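Local coordinates for peptidoglycan D,D-transpeptidase FtsI (Yersinia pestis, PDB 6SYN), which probably cross-links the peptide stems of septal peptidoglycan during cell division as a penicillin-sensitive class B D,D-transpeptidase, at residues K139-D142 with R143-T146; V189-E192 with L193-V197. All coordinates share one frame; numbering follows the deposited sequence.

Contact 1: residues K139-D142 with R143-T146; sequences KSFD and RWLT
Asp142 O accepts two backbone amides: Thr146 N at 2.9 Å and, weakly, Leu145 N. The weak bond shares its donor, since Leu145 N also donates to Phe141 O at 3.0 Å, with an N-H...O angle of 148°. Phe141 O thereby opens the single turn 142-145, for which Phe141 is the N-cap residue, and the chain leaves the helical course again at Thr146. The aromatic side chains meet alongside this turn. Phe141 presents its ring edge to the face of the Trp144 indole in a T-shaped pair, its centroid 5.7 Å from that of the five-membered ring and the planes at 67°. Trp144 reaches this place because its CG stands anti to the backbone N (chi1 172°), which swings the indole back beside the ring three residues earlier. At the foot of the ring, Phe141 CB touches Leu145 CD1 at 4.1 Å. On the Asp142 carboxylate a single oxygen, OD1, takes both a salt bridge from Arg16 and a hydrogen bond from Gly133 N. Helix 136-140 runs into the turn from before, His175 stacks on Trp144, and Leu177 of strand 177-178 touches both aromatic side chains.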
ATOM      1  N   LYS A 139      -8.330   6.329 -14.238  1.00 16.52           N
ATOM      2  CA  LYS A 139      -7.579   7.392 -14.963  1.00 17.14           C
ATOM      3  C   LYS A 139      -6.493   6.740 -15.826  1.00 17.17           C
ATOM      4  O   LYS A 139      -6.499   6.961 -17.050  1.00 17.11           O
ATOM      5  CB  LYS A 139      -6.925   8.413 -14.025  1.00 17.47           C
ATOM      6  CG  LYS A 139      -5.806   9.216 -14.679  1.00 18.03           C
ATOM      7  CD  LYS A 139      -5.730  10.681 -14.294  1.00 18.67           C
ATOM      8  CE  LYS A 139      -5.431  11.571 -15.485  1.00 18.96           C
ATOM      9  NZ  LYS A 139      -5.205  12.982 -15.085  1.00 19.13           N
ATOM     10  N   SER A 140      -5.602   5.975 -15.190  1.00 17.29           N
ATOM     11  CA  SER A 140      -4.348   5.408 -15.759  1.00 17.36           C
ATOM     12  C   SER A 140      -4.591   4.741 -17.122  1.00 17.11           C
ATOM     13  O   SER A 140      -3.694   4.819 -17.979  1.00 16.96           O
ATOM     14  CB  SER A 140      -3.737   4.439 -14.780  1.00 17.57           C
ATOM     15  OG  SER A 140      -2.481   3.972 -15.237  1.00 18.17           O
ATOM     16  N   PHE A 141      -5.745   4.096 -17.304  1.00 17.18           N
ATOM     17  CA  PHE A 141      -6.135   3.376 -18.545  1.00 17.78           C
ATOM     18  C   PHE A 141      -7.381   4.019 -19.174  1.00 18.58           C
ATOM     19  O   PHE A 141      -8.098   3.310 -19.913  1.00 18.58           O
ATOM     20  CB  PHE A 141      -6.405   1.900 -18.230  1.00 17.49           C
ATOM     21  CG  PHE A 141      -5.174   1.059 -18.023  1.00 17.23           C
ATOM     22  CD1 PHE A 141      -4.547   0.448 -19.098  1.00 17.17           C
ATOM     23  CD2 PHE A 141      -4.646   0.869 -16.757  1.00 17.22           C
ATOM     24  CE1 PHE A 141      -3.418  -0.335 -18.911  1.00 16.91           C
ATOM     25  CE2 PHE A 141      -3.511   0.093 -16.573  1.00 17.13           C
ATOM     26  CZ  PHE A 141      -2.899  -0.507 -17.648  1.00 16.82           C
ATOM     27  N   ASP A 142      -7.637   5.309 -18.917  1.00 19.66           N
ATOM     28  CA  ASP A 142      -8.940   5.955 -19.245  1.00 20.88           C
ATOM     29  C   ASP A 142      -9.244   5.789 -20.737  1.00 21.78           C
ATOM     30  O   ASP A 142     -10.371   5.383 -21.056  1.00 21.50           O
ATOM     31  CB  ASP A 142      -8.993   7.439 -18.867  1.00 20.94           C
ATOM     32  CG  ASP A 142     -10.372   8.053 -19.061  1.00 20.84           C
ATOM     33  OD1 ASP A 142     -11.340   7.508 -18.494  1.00 20.62           O
ATOM     34  OD2 ASP A 142     -10.474   9.063 -19.786  1.00 20.89           O
ATOM     35  N   ARG A 143      -8.269   6.095 -21.600  1.00 23.94           N
ATOM     36  CA  ARG A 143      -8.413   6.111 -23.083  1.00 25.57           C
ATOM     37  C   ARG A 143      -8.744   4.690 -23.561  1.00 25.48           C
ATOM     38  O   ARG A 143      -9.752   4.519 -24.282  1.00 25.43           O
ATOM     39  CB  ARG A 143      -7.135   6.679 -23.707  1.00 27.24           C
ATOM     40  CG  ARG A 143      -7.120   6.692 -25.227  1.00 29.35           C
ATOM     41  CD  ARG A 143      -7.669   7.972 -25.827  1.00 31.35           C
ATOM     42  NE  ARG A 143      -7.697   7.863 -27.281  1.00 33.04           N
ATOM     43  CZ  ARG A 143      -8.616   7.202 -27.986  1.00 34.46           C
ATOM     44  NH1 ARG A 143      -9.619   6.583 -27.381  1.00 34.71           N
ATOM     45  NH2 ARG A 143      -8.530   7.166 -29.305  1.00 35.17           N
ATOM     46  N   TRP A 144      -7.918   3.722 -23.158  1.00 25.02           N
ATOM     47  CA  TRP A 144      -8.092   2.259 -23.366  1.00 25.16           C
ATOM     48  C   TRP A 144      -9.541   1.846 -23.066  1.00 25.74           C
ATOM     49  O   TRP A 144     -10.145   1.131 -23.896  1.00 25.80           O
ATOM     50  CB  TRP A 144      -7.077   1.526 -22.478  1.00 25.17           C
ATOM     51  CG  TRP A 144      -7.218   0.039 -22.401  1.00 24.93           C
ATOM     52  CD1 TRP A 144      -7.877  -0.673 -21.442  1.00 25.53           C
ATOM     53  CD2 TRP A 144      -6.639  -0.930 -23.290  1.00 24.89           C
ATOM     54  NE1 TRP A 144      -7.761  -2.015 -21.680  1.00 25.64           N
ATOM     55  CE2 TRP A 144      -7.005  -2.205 -22.806  1.00 25.19           C
ATOM     56  CE3 TRP A 144      -5.857  -0.849 -24.448  1.00 24.68           C
ATOM     57  CZ2 TRP A 144      -6.619  -3.383 -23.443  1.00 24.90           C
ATOM     58  CZ3 TRP A 144      -5.473  -2.014 -25.074  1.00 24.78           C
ATOM     59  CH2 TRP A 144      -5.851  -3.261 -24.578  1.00 24.87           C
ATOM     60  N   LEU A 145     -10.081   2.310 -21.937  1.00 26.04           N
ATOM     61  CA  LEU A 145     -11.420   1.923 -21.414  1.00 26.34           C
ATOM     62  C   LEU A 145     -12.544   2.635 -22.184  1.00 26.31           C
ATOM     63  O   LEU A 145     -13.583   1.994 -22.415  1.00 25.78           O
ATOM     64  CB  LEU A 145     -11.474   2.254 -19.918  1.00 26.52           C
ATOM     65  CG  LEU A 145     -10.605   1.371 -19.022  1.00 26.41           C
ATOM     66  CD1 LEU A 145     -10.418   1.999 -17.649  1.00 26.51           C
ATOM     67  CD2 LEU A 145     -11.204  -0.019 -18.891  1.00 26.05           C
ATOM     68  N   THR A 146     -12.358   3.904 -22.558  1.00 27.05           N
ATOM     69  CA  THR A 146     -13.404   4.753 -23.197  1.00 27.69           C
ATOM     70  C   THR A 146     -13.537   4.393 -24.684  1.00 28.38           C
ATOM     71  O   THR A 146     -12.511   4.044 -25.308  1.00 29.10           O
ATOM     72  CB  THR A 146     -13.133   6.251 -22.985  1.00 27.12           C
ATOM     73  OG1 THR A 146     -14.159   6.990 -23.647  1.00 27.36           O
ATOM     74  CG2 THR A 146     -11.792   6.708 -23.509  1.00 26.68           C
TER

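Contact 2: residues V189-E192 with L193-V197; sequences VYRE and LNNAV
One face of the Tyr190 ring is covered by Asn194, whose CB lies 4.0 Å from the ring centroid and 21° off the normal, a CH-pi contact displaced toward the rim. The amide continues outward beyond CB, over the hydroxyl end of the ring, with its plane only 19° from that of the ring; Asn194 CG comes within 3.6 Å of Tyr190 CZ. The two side chains run side by side because in both CG stands anti to the backbone N (chi1 169° in Tyr190). Their polar ends are engaged farther out: Tyr190 OH hydrogen-bonds to Gln118 NE2, and Asn194 ND2 makes a weak bond to Ser223 OG of strand 217-223. This is an i to i+4 pairing along helix 183-199, which packs beside helix 492-505 against an antiparallel five-stranded sheet, as in the transpeptidase domain of penicillin-binding proteins. Beneath the pair run ordinary i to i+4 helix bonds, from Asn194 N to Tyr190 O at 2.8 Å and from Leu193 N to Val189 O at 3.1 Å. Next along the helix, the Asn195 side chain lies alongside that of Arg191 and points the same way, while its backbone N makes a weak bond to Arg191 O. The guanidinium of Arg191 is steeply inclined to the Asn195 amide, so the two flat groups are not stacked. Ala196 N donates to Glu192 O at 3.1 Å, and the Ala196 side chain meets Val494 of helix 492-505.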
ATOM      1  N   VAL A 189      -6.423  -8.782   2.615  1.00 10.15           N
ATOM      2  CA  VAL A 189      -5.384  -7.756   2.907  1.00 10.38           C
ATOM      3  C   VAL A 189      -6.073  -6.529   3.517  1.00 10.64           C
ATOM      4  O   VAL A 189      -5.760  -6.198   4.670  1.00 10.75           O
ATOM      5  CB  VAL A 189      -4.561  -7.402   1.654  1.00 10.29           C
ATOM      6  CG1 VAL A 189      -3.767  -6.120   1.843  1.00 10.30           C
ATOM      7  CG2 VAL A 189      -3.633  -8.541   1.262  1.00 10.23           C
ATOM      8  N   TYR A 190      -6.986  -5.887   2.783  1.00 11.00           N
ATOM      9  CA  TYR A 190      -7.607  -4.603   3.194  1.00 11.21           C
ATOM     10  C   TYR A 190      -8.302  -4.763   4.552  1.00 11.69           C
ATOM     11  O   TYR A 190      -8.200  -3.841   5.380  1.00 12.16           O
ATOM     12  CB  TYR A 190      -8.599  -4.084   2.154  1.00 11.14           C
ATOM     13  CG  TYR A 190      -9.426  -2.932   2.666  1.00 11.03           C
ATOM     14  CD1 TYR A 190      -8.938  -1.635   2.646  1.00 10.95           C
ATOM     15  CD2 TYR A 190     -10.670  -3.151   3.236  1.00 10.88           C
ATOM     16  CE1 TYR A 190      -9.683  -0.581   3.148  1.00 10.95           C
ATOM     17  CE2 TYR A 190     -11.427  -2.109   3.740  1.00 10.85           C
ATOM     18  CZ  TYR A 190     -10.933  -0.818   3.694  1.00 10.88           C
ATOM     19  OH  TYR A 190     -11.684   0.205   4.188  1.00 10.82           O
ATOM     20  N   ARG A 191      -8.997  -5.882   4.772  1.00 12.01           N
ATOM     21  CA  ARG A 191      -9.828  -6.108   5.986  1.00 12.41           C
ATOM     22  C   ARG A 191      -8.925  -6.174   7.223  1.00 12.18           C
ATOM     23  O   ARG A 191      -9.314  -5.625   8.273  1.00 12.15           O
ATOM     24  CB  ARG A 191     -10.668  -7.377   5.820  1.00 13.13           C
ATOM     25  CG  ARG A 191     -11.218  -7.957   7.114  1.00 13.74           C
ATOM     26  CD  ARG A 191     -12.260  -9.021   6.825  1.00 14.40           C
ATOM     27  NE  ARG A 191     -11.756 -10.250   6.197  1.00 15.09           N
ATOM     28  CZ  ARG A 191     -11.682 -10.497   4.880  1.00 15.23           C
ATOM     29  NH1 ARG A 191     -11.239 -11.672   4.459  1.00 15.31           N
ATOM     30  NH2 ARG A 191     -12.038  -9.590   3.985  1.00 15.20           N
ATOM     31  N   GLU A 192      -7.772  -6.831   7.113  1.00 11.84           N
ATOM     32  CA  GLU A 192      -6.802  -6.959   8.232  1.00 11.59           C
ATOM     33  C   GLU A 192      -6.168  -5.590   8.498  1.00 11.57           C
ATOM     34  O   GLU A 192      -5.998  -5.239   9.681  1.00 11.48           O
ATOM     35  CB  GLU A 192      -5.771  -8.043   7.908  1.00 11.33           C
ATOM     36  CG  GLU A 192      -6.381  -9.430   7.820  1.00 11.17           C
ATOM     37  CD  GLU A 192      -7.059  -9.897   9.096  1.00 10.95           C
ATOM     38  OE1 GLU A 192      -6.626  -9.478  10.179  1.00 10.74           O
ATOM     39  OE2 GLU A 192      -8.020 -10.673   8.999  1.00 10.96           O
ATOM     40  N   LEU A 193      -5.860  -4.844   7.433  1.00 11.71           N
ATOM     41  CA  LEU A 193      -5.168  -3.530   7.493  1.00 11.93           C
ATOM     42  C   LEU A 193      -6.094  -2.495   8.140  1.00 12.12           C
ATOM     43  O   LEU A 193      -5.706  -1.901   9.162  1.00 12.02           O
ATOM     44  CB  LEU A 193      -4.797  -3.106   6.068  1.00 11.91           C
ATOM     45  CG  LEU A 193      -4.125  -1.742   5.948  1.00 11.82           C
ATOM     46  CD1 LEU A 193      -2.711  -1.795   6.509  1.00 11.88           C
ATOM     47  CD2 LEU A 193      -4.121  -1.265   4.503  1.00 11.68           C
ATOM     48  N   ASN A 194      -7.271  -2.305   7.540  1.00 12.44           N
ATOM     49  CA  ASN A 194      -8.307  -1.324   7.956  1.00 12.61           C
ATOM     50  C   ASN A 194      -8.592  -1.491   9.449  1.00 12.74           C
ATOM     51  O   ASN A 194      -8.476  -0.496  10.183  1.00 12.81           O
ATOM     52  CB  ASN A 194      -9.582  -1.488   7.133  1.00 12.73           C
ATOM     53  CG  ASN A 194     -10.461  -0.263   7.190  1.00 12.89           C
ATOM     54  OD1 ASN A 194     -11.649  -0.358   7.486  1.00 13.23           O
ATOM     55  ND2 ASN A 194      -9.881   0.891   6.914  1.00 12.93           N
ATOM     56  N   ASN A 195      -8.931  -2.717   9.861  1.00 13.00           N
ATOM     57  CA  ASN A 195      -9.172  -3.111  11.275  1.00 13.05           C
ATOM     58  C   ASN A 195      -7.991  -2.648  12.136  1.00 12.80           C
ATOM     59  O   ASN A 195      -8.220  -1.823  13.039  1.00 12.53           O
ATOM     60  CB  ASN A 195      -9.409  -4.619  11.408  1.00 13.36           C
ATOM     61  CG  ASN A 195     -10.777  -5.051  10.916  1.00 13.71           C
ATOM     62  OD1 ASN A 195     -11.631  -4.214  10.606  1.00 13.57           O
ATOM     63  ND2 ASN A 195     -10.994  -6.358  10.845  1.00 13.68           N
ATOM     64  N   ALA A 196      -6.779  -3.136  11.845  1.00 12.36           N
ATOM     65  CA  ALA A 196      -5.546  -2.847  12.617  1.00 12.25           C
ATOM     66  C   ALA A 196      -5.274  -1.338  12.669  1.00 12.22           C
ATOM     67  O   ALA A 196      -4.798  -0.862  13.722  1.00 12.43           O
ATOM     68  CB  ALA A 196      -4.376  -3.586  12.029  1.00 12.17           C
ATOM     69  N   VAL A 197      -5.552  -0.605  11.588  1.00 12.08           N
ATOM     70  CA  VAL A 197      -5.329   0.870  11.532  1.00 12.06           C
ATOM     71  C   VAL A 197      -6.333   1.563  12.465  1.00 11.99           C
ATOM     72  O   VAL A 197      -5.964   2.587  13.049  1.00 11.93           O
ATOM     73  CB  VAL A 197      -5.369   1.410  10.085  1.00 12.00           C
ATOM     74  CG1 VAL A 197      -5.859   2.852   9.998  1.00 11.93           C
ATOM     75  CG2 VAL A 197      -4.003   1.281   9.425  1.00 11.92           C
TER

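Overall arrangement
Both contacts are local, made between neighbouring turns of the chain, but they lie in different parts of the protein: their centres are 29 Å apart and their nearest atoms about 19 Å, so they do not touch. Contact 1 is a surface contact in the dimerisation-domain region, where it bridges helices 136-140 and 142-145 across a break in the helical course and relies largely on aromatic packing. Contact 2 is partly buried and nearer the centre of the chain; it stays within the one continuous helix 183-199, whose regular bonding goes with a place beside helix 492-505 and against the transpeptidase sheet.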